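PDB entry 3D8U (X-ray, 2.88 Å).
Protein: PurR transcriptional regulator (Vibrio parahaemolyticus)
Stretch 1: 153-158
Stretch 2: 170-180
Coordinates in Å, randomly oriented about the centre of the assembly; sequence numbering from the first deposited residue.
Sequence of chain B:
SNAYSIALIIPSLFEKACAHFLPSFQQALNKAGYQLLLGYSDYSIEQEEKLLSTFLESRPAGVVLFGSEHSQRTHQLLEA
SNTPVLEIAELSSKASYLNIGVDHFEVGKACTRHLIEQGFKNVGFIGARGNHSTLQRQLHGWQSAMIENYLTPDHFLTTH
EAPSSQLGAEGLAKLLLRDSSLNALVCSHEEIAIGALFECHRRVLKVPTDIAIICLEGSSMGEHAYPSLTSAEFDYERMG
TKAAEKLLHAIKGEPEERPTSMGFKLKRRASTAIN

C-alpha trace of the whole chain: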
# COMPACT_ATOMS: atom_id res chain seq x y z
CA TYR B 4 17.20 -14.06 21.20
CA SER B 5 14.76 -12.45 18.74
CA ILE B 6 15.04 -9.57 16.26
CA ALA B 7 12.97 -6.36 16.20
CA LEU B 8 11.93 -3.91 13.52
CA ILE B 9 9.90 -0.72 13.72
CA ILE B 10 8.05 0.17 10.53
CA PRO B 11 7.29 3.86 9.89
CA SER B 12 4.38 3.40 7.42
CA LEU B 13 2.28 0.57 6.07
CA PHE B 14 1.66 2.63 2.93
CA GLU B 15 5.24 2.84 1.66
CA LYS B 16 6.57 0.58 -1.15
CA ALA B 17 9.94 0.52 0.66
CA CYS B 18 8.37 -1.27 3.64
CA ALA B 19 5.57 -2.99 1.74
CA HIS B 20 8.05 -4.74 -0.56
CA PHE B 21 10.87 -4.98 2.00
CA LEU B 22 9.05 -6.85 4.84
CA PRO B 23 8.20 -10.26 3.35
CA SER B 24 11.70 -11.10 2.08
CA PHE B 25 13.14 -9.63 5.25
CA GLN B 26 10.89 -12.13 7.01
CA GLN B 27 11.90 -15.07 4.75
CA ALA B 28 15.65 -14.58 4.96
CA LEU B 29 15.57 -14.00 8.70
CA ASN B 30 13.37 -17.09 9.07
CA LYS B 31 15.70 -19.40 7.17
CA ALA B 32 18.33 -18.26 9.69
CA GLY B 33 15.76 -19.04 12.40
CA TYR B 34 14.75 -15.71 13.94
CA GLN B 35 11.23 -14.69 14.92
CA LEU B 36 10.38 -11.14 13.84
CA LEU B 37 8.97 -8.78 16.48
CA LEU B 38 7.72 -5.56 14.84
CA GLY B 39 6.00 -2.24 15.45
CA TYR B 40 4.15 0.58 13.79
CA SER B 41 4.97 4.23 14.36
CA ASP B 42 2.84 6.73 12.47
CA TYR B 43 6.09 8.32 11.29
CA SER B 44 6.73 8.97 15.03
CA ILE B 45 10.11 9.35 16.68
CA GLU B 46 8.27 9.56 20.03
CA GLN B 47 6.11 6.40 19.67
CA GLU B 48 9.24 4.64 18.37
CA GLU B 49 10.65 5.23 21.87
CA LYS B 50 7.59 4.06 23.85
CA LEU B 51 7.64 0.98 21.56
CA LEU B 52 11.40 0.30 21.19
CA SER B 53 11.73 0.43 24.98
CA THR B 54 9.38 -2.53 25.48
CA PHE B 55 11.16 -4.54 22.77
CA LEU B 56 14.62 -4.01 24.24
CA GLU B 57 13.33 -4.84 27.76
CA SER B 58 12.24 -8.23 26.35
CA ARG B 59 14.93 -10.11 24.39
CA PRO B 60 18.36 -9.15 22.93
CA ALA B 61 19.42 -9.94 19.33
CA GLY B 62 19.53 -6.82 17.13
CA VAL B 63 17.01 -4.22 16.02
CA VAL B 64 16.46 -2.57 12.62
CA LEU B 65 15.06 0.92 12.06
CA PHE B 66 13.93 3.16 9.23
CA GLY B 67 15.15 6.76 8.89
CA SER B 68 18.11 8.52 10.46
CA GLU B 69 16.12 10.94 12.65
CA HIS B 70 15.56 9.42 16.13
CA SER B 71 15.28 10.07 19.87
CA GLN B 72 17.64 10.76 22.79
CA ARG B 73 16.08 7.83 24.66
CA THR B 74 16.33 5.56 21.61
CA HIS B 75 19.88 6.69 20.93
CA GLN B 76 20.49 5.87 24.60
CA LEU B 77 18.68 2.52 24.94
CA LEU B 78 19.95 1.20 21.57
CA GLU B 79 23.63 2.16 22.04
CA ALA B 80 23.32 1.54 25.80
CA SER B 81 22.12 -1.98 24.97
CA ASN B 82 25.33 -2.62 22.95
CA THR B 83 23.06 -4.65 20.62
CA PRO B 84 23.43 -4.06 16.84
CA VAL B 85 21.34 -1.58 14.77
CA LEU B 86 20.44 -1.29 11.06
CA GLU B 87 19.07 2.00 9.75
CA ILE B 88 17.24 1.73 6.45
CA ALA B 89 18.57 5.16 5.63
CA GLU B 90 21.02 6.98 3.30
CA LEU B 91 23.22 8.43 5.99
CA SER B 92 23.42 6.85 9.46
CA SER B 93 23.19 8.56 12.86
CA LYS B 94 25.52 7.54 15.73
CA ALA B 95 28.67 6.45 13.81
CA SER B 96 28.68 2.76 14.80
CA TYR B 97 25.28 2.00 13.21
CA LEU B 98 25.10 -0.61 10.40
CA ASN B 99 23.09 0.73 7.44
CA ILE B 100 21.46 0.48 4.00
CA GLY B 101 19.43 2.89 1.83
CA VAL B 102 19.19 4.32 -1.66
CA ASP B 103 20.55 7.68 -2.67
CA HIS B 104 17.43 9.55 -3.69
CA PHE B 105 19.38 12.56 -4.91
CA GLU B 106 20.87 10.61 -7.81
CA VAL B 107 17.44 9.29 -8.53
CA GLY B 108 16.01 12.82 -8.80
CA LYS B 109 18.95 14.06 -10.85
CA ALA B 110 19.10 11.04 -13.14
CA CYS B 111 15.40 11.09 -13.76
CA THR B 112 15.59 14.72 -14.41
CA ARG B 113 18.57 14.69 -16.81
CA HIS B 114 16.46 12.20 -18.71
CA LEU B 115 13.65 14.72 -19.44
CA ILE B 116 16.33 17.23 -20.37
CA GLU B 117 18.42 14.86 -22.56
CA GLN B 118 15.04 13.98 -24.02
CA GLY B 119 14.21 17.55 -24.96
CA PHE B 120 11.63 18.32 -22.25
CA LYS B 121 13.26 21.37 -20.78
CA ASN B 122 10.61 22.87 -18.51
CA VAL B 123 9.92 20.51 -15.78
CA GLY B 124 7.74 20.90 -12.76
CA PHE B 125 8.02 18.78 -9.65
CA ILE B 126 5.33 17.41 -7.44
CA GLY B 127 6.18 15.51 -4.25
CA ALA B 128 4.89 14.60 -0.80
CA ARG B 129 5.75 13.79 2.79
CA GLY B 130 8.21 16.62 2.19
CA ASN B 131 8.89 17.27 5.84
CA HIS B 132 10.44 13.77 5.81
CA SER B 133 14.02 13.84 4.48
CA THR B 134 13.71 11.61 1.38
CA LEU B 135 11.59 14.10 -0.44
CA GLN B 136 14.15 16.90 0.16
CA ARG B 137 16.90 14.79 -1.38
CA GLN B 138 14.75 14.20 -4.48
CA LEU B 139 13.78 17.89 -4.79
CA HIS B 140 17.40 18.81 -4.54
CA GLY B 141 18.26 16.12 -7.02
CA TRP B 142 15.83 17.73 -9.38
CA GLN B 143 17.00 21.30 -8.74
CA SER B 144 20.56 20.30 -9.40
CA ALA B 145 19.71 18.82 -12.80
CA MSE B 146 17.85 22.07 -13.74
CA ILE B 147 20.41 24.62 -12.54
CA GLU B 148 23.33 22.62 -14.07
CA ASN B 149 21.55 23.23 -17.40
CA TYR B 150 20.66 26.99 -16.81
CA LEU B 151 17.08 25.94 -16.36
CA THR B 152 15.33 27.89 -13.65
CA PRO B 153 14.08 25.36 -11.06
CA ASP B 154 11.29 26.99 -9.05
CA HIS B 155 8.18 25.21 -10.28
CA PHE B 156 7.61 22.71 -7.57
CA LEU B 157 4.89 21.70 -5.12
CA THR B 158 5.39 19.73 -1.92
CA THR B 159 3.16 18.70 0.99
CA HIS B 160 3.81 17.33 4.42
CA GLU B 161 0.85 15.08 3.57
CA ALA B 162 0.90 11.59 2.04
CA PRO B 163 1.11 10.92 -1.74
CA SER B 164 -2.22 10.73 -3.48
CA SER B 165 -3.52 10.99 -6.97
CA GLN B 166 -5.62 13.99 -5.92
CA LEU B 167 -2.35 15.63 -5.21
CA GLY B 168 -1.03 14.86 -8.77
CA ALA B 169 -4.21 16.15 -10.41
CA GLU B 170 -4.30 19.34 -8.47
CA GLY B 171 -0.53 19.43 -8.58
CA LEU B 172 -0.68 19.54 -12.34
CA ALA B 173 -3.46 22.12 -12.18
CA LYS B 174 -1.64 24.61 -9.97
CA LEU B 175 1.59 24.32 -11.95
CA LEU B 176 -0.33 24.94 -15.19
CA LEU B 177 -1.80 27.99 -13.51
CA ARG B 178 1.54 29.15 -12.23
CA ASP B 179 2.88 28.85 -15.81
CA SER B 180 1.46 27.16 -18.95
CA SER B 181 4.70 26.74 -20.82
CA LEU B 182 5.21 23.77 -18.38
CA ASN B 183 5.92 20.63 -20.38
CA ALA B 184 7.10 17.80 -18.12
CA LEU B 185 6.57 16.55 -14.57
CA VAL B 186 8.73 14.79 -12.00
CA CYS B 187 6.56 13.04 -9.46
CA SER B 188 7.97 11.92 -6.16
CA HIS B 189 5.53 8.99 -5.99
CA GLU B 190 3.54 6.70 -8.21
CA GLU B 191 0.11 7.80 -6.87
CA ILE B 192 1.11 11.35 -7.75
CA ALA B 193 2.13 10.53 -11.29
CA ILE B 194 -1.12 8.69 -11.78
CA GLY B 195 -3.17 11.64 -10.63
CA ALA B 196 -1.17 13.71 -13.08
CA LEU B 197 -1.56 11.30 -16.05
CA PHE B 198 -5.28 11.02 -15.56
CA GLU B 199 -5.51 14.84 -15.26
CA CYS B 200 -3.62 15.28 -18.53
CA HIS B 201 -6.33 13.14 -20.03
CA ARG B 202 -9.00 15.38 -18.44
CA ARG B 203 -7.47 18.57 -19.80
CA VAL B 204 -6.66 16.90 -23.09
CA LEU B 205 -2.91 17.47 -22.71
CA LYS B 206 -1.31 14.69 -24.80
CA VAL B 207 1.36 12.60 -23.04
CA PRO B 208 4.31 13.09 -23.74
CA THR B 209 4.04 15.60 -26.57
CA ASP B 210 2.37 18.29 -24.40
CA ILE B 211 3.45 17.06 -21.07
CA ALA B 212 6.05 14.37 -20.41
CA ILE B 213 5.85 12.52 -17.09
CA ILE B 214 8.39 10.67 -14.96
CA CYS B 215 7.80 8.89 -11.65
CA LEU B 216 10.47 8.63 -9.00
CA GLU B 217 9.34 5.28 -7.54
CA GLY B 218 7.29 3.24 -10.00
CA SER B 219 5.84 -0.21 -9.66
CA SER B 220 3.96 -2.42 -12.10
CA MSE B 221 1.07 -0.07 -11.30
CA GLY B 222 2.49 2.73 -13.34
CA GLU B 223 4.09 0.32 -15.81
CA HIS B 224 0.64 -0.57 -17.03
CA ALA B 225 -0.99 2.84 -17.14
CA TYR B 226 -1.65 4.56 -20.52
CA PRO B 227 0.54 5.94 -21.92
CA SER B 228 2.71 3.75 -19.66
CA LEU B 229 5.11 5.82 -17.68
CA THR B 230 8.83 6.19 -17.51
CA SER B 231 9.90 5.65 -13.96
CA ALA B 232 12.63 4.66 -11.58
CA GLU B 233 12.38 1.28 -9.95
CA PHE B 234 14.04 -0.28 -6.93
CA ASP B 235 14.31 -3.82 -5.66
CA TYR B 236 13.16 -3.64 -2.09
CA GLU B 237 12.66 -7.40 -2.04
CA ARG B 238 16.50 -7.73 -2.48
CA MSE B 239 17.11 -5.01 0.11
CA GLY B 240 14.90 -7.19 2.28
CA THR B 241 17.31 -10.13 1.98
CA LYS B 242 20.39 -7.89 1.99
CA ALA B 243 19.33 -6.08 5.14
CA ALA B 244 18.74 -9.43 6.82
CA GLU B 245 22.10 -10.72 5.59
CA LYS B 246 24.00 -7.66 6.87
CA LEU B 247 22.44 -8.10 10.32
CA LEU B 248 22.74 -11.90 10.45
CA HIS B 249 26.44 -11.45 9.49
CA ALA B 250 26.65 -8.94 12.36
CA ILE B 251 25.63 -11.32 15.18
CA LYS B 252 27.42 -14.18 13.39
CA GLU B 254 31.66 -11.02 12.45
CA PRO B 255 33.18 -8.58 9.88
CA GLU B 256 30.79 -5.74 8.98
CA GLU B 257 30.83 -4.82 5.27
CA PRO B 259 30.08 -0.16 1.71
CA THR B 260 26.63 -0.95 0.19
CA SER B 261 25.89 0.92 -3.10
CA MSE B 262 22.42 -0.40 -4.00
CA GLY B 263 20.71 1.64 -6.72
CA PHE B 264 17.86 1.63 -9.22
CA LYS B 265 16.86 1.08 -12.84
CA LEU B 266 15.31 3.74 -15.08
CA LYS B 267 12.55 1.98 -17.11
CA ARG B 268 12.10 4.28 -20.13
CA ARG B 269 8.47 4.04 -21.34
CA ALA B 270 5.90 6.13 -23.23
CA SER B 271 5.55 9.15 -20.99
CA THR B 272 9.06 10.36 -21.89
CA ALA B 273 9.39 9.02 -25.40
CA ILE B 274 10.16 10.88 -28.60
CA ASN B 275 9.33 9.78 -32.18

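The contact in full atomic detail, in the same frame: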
# COMPACT_ATOMS: atom_id res chain seq x y z
N PRO B 153 14.59 26.52 -11.79
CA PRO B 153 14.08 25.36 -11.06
C PRO B 153 13.10 25.67 -9.90
O PRO B 153 13.23 25.13 -8.79
CB PRO B 153 15.36 24.84 -10.42
CG PRO B 153 16.09 26.13 -10.04
CD PRO B 153 15.67 27.17 -11.02
N ASP B 154 12.15 26.56 -10.14
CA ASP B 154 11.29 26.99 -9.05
C ASP B 154 9.84 26.72 -9.36
O ASP B 154 8.99 27.52 -9.05
CB ASP B 154 11.57 28.46 -8.62
CG ASP B 154 12.05 29.35 -9.78
OD1 ASP B 154 12.14 28.79 -10.92
OD2 ASP B 154 12.33 30.58 -9.56
N HIS B 155 9.57 25.60 -10.01
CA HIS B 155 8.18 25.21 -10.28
C HIS B 155 7.94 23.87 -9.67
O HIS B 155 7.87 22.83 -10.35
CB HIS B 155 7.78 25.35 -11.76
CG HIS B 155 7.70 26.78 -12.20
ND1 HIS B 155 6.79 27.67 -11.67
CD2 HIS B 155 8.50 27.51 -13.02
CE1 HIS B 155 6.98 28.87 -12.19
NE2 HIS B 155 8.02 28.80 -13.01
N PHE B 156 7.85 23.92 -8.35
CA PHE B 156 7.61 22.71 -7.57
C PHE B 156 6.49 22.87 -6.55
O PHE B 156 6.22 24.00 -6.09
CB PHE B 156 8.90 22.24 -6.91
CG PHE B 156 9.43 23.16 -5.89
CD1 PHE B 156 10.43 24.06 -6.19
CD2 PHE B 156 8.96 23.12 -4.59
CE1 PHE B 156 10.97 24.91 -5.22
CE2 PHE B 156 9.50 23.99 -3.61
CZ PHE B 156 10.51 24.86 -3.94
N LEU B 157 5.86 21.75 -6.21
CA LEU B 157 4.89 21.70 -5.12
C LEU B 157 5.22 20.57 -4.18
O LEU B 157 5.37 19.43 -4.65
CB LEU B 157 3.51 21.41 -5.66
CG LEU B 157 2.46 22.49 -5.84
CD1 LEU B 157 3.07 23.88 -5.76
CD2 LEU B 157 1.82 22.27 -7.20
N THR B 158 5.28 20.84 -2.88
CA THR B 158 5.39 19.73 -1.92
C THR B 158 4.36 19.80 -0.79
O THR B 158 3.92 20.89 -0.44
CB THR B 158 6.79 19.63 -1.33
OG1 THR B 158 7.19 20.92 -0.85
CG2 THR B 158 7.80 19.17 -2.40
N GLU B 170 -4.26 17.95 -8.82
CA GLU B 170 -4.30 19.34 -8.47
C GLU B 170 -2.92 19.89 -8.63
O GLU B 170 -2.75 21.03 -9.06
CB GLU B 170 -4.83 19.51 -7.07
CG GLU B 170 -6.22 19.03 -7.01
CD GLU B 170 -6.69 18.90 -5.61
OE1 GLU B 170 -7.92 18.96 -5.39
OE2 GLU B 170 -5.84 18.74 -4.72
N GLY B 171 -1.93 19.05 -8.35
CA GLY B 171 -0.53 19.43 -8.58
C GLY B 171 -0.38 19.96 -9.98
O GLY B 171 0.04 21.12 -10.18
N LEU B 172 -0.77 19.14 -10.96
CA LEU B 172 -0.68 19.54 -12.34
C LEU B 172 -1.42 20.85 -12.52
O LEU B 172 -0.86 21.84 -13.04
CB LEU B 172 -1.30 18.52 -13.24
CG LEU B 172 -0.75 18.36 -14.66
CD1 LEU B 172 -1.89 18.04 -15.59
CD2 LEU B 172 0.04 19.53 -15.16
N ALA B 173 -2.66 20.89 -12.05
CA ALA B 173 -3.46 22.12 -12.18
C ALA B 173 -2.68 23.36 -11.76
O ALA B 173 -2.48 24.27 -12.56
CB ALA B 173 -4.75 22.02 -11.43
N LYS B 174 -2.21 23.39 -10.51
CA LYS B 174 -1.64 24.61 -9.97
C LYS B 174 -0.36 25.02 -10.71
O LYS B 174 -0.10 26.21 -10.91
CB LYS B 174 -1.37 24.45 -8.48
CG LYS B 174 -2.59 24.11 -7.61
CD LYS B 174 -2.29 24.53 -6.17
CE LYS B 174 -3.26 23.94 -5.15
NZ LYS B 174 -2.83 22.59 -4.65
N LEU B 175 0.43 24.04 -11.14
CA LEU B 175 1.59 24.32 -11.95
C LEU B 175 1.19 24.96 -13.28
O LEU B 175 1.70 26.02 -13.65
CB LEU B 175 2.42 23.04 -12.16
CG LEU B 175 3.21 22.49 -10.96
CD1 LEU B 175 4.24 21.53 -11.46
CD2 LEU B 175 3.92 23.56 -10.17
N LEU B 176 0.26 24.34 -13.99
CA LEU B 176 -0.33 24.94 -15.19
C LEU B 176 -0.76 26.35 -14.96
O LEU B 176 -0.74 27.13 -15.89
CB LEU B 176 -1.57 24.16 -15.62
CG LEU B 176 -1.50 23.15 -16.76
CD1 LEU B 176 -0.08 22.82 -17.25
CD2 LEU B 176 -2.25 21.89 -16.38
N LEU B 177 -1.20 26.68 -13.75
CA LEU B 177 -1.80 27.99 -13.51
C LEU B 177 -0.71 28.96 -13.14
O LEU B 177 -0.81 30.16 -13.39
CB LEU B 177 -2.87 27.90 -12.42
CG LEU B 177 -3.47 29.17 -11.80
CD1 LEU B 177 -4.37 29.83 -12.79
CD2 LEU B 177 -4.27 28.84 -10.58
N ARG B 178 0.32 28.43 -12.49
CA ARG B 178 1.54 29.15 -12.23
C ARG B 178 2.07 29.57 -13.62
O ARG B 178 2.30 30.75 -13.85
CB ARG B 178 2.51 28.25 -11.44
CG ARG B 178 3.74 28.94 -10.85
CD ARG B 178 4.11 28.42 -9.46
NE ARG B 178 4.96 29.38 -8.72
CZ ARG B 178 4.55 30.46 -8.01
NH1 ARG B 178 3.26 30.82 -7.91
NH2 ARG B 178 5.45 31.21 -7.37
N ASP B 179 2.16 28.62 -14.55
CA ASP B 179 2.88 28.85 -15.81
C ASP B 179 2.58 27.77 -16.86
O ASP B 179 2.97 26.63 -16.71
CB ASP B 179 4.38 28.89 -15.49
CG ASP B 179 5.23 29.19 -16.71
OD1 ASP B 179 6.05 30.13 -16.63
OD2 ASP B 179 5.10 28.48 -17.74
N SER B 180 1.91 28.15 -17.95
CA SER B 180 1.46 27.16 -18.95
C SER B 180 2.58 26.60 -19.81
O SER B 180 2.46 25.50 -20.33
CB SER B 180 0.35 27.72 -19.86
OG SER B 180 0.79 28.87 -20.60

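No hydrogen bond or salt bridge joins these two stretches, although histidine, arginine, aspartate and lysine all lie along the seam. The contact is one of shape and apolar surface: 332 Å², both sides summed, is buried mainly by two residues of the first stretch, His155 and Leu157, against one side of a helix.

The strand that begins at Phe156 runs roughly antiparallel to helix 170-178, with 144° between their N-to-C directions and axes 9.1 Å apart at closest approach. The register follows from this: His155 lies nearest Leu175, whereas Leu157, two residues further along the chain, lies nearest Gly171, one helical turn back. Two residues of extended chain thus span about the same length as four residues of helix. Within the strand, Phe156 points its CA-to-CB bond away while the next residue, Leu157, points toward the helix, as alternation leads one to expect. Phe156 contributes little, its nearest approach being the backbone N of Phe156 to CD2 of Leu175 at 4.3 Å.

The CD2 methyl of Leu157 makes three contacts. It lies 3.7 Å from the backbone O of Gly171, 4.1 Å from CB of Lys174 and 3.9 Å from CD2 of Leu175, the last being a true apolar pairing. With no side chain at Gly171, the helix meets the leucine there through its backbone. That carbonyl is not left unsatisfied: O of Gly171 accepts the helical hydrogen bond from N of Leu175 at 3.1 Å, so packing a methyl beside it forfeits no bond. Lysine can serve at the margin because its chain is aliphatic near the backbone; CB of Lys174 meets the leucine, while NZ of Lys174, its last bond turned by chi4 in p, lies 5.3 Å from CD2 of Leu157 and makes no contact with it.

Leu175 sets out sideways, yet with chi1 in m and chi2 in t its end comes nearer the other stretch. Both methyls of Leu175, CD1 and CD2, lie 4.0 Å from the backbone O of His155, and CD2 of Leu175 also packs on CD2 of Leu157. Buried as it is, this leucine gives the contact a hydrophobic backing.

The imidazole of His155 extends the contact to the C-terminal end of the helix. Its CA-to-CB bond is sideways, but chi1 of -70° (m) brings the ring closer. CG of Arg178 lies 3.4 Å from ND1 of His155, at the ring edge, and CB of Asp179 lies over one face, 4.2 Å from CE1 of His155. Flat and moderately polar, the ring can pack against methylene groups and still tolerate partial exposure. Both helix-end residues point toward the first stretch, and both offer carbon to the ring despite their charged ends. The guanidinium of Arg178, an exposed residue, makes no hydrogen bond across the contact; NE of Arg178 comes only to 4.5 Å from O of Asp154. Asp179, the first residue to leave helical phi/psi, still donates its N to O of Leu175 at 2.8 Å.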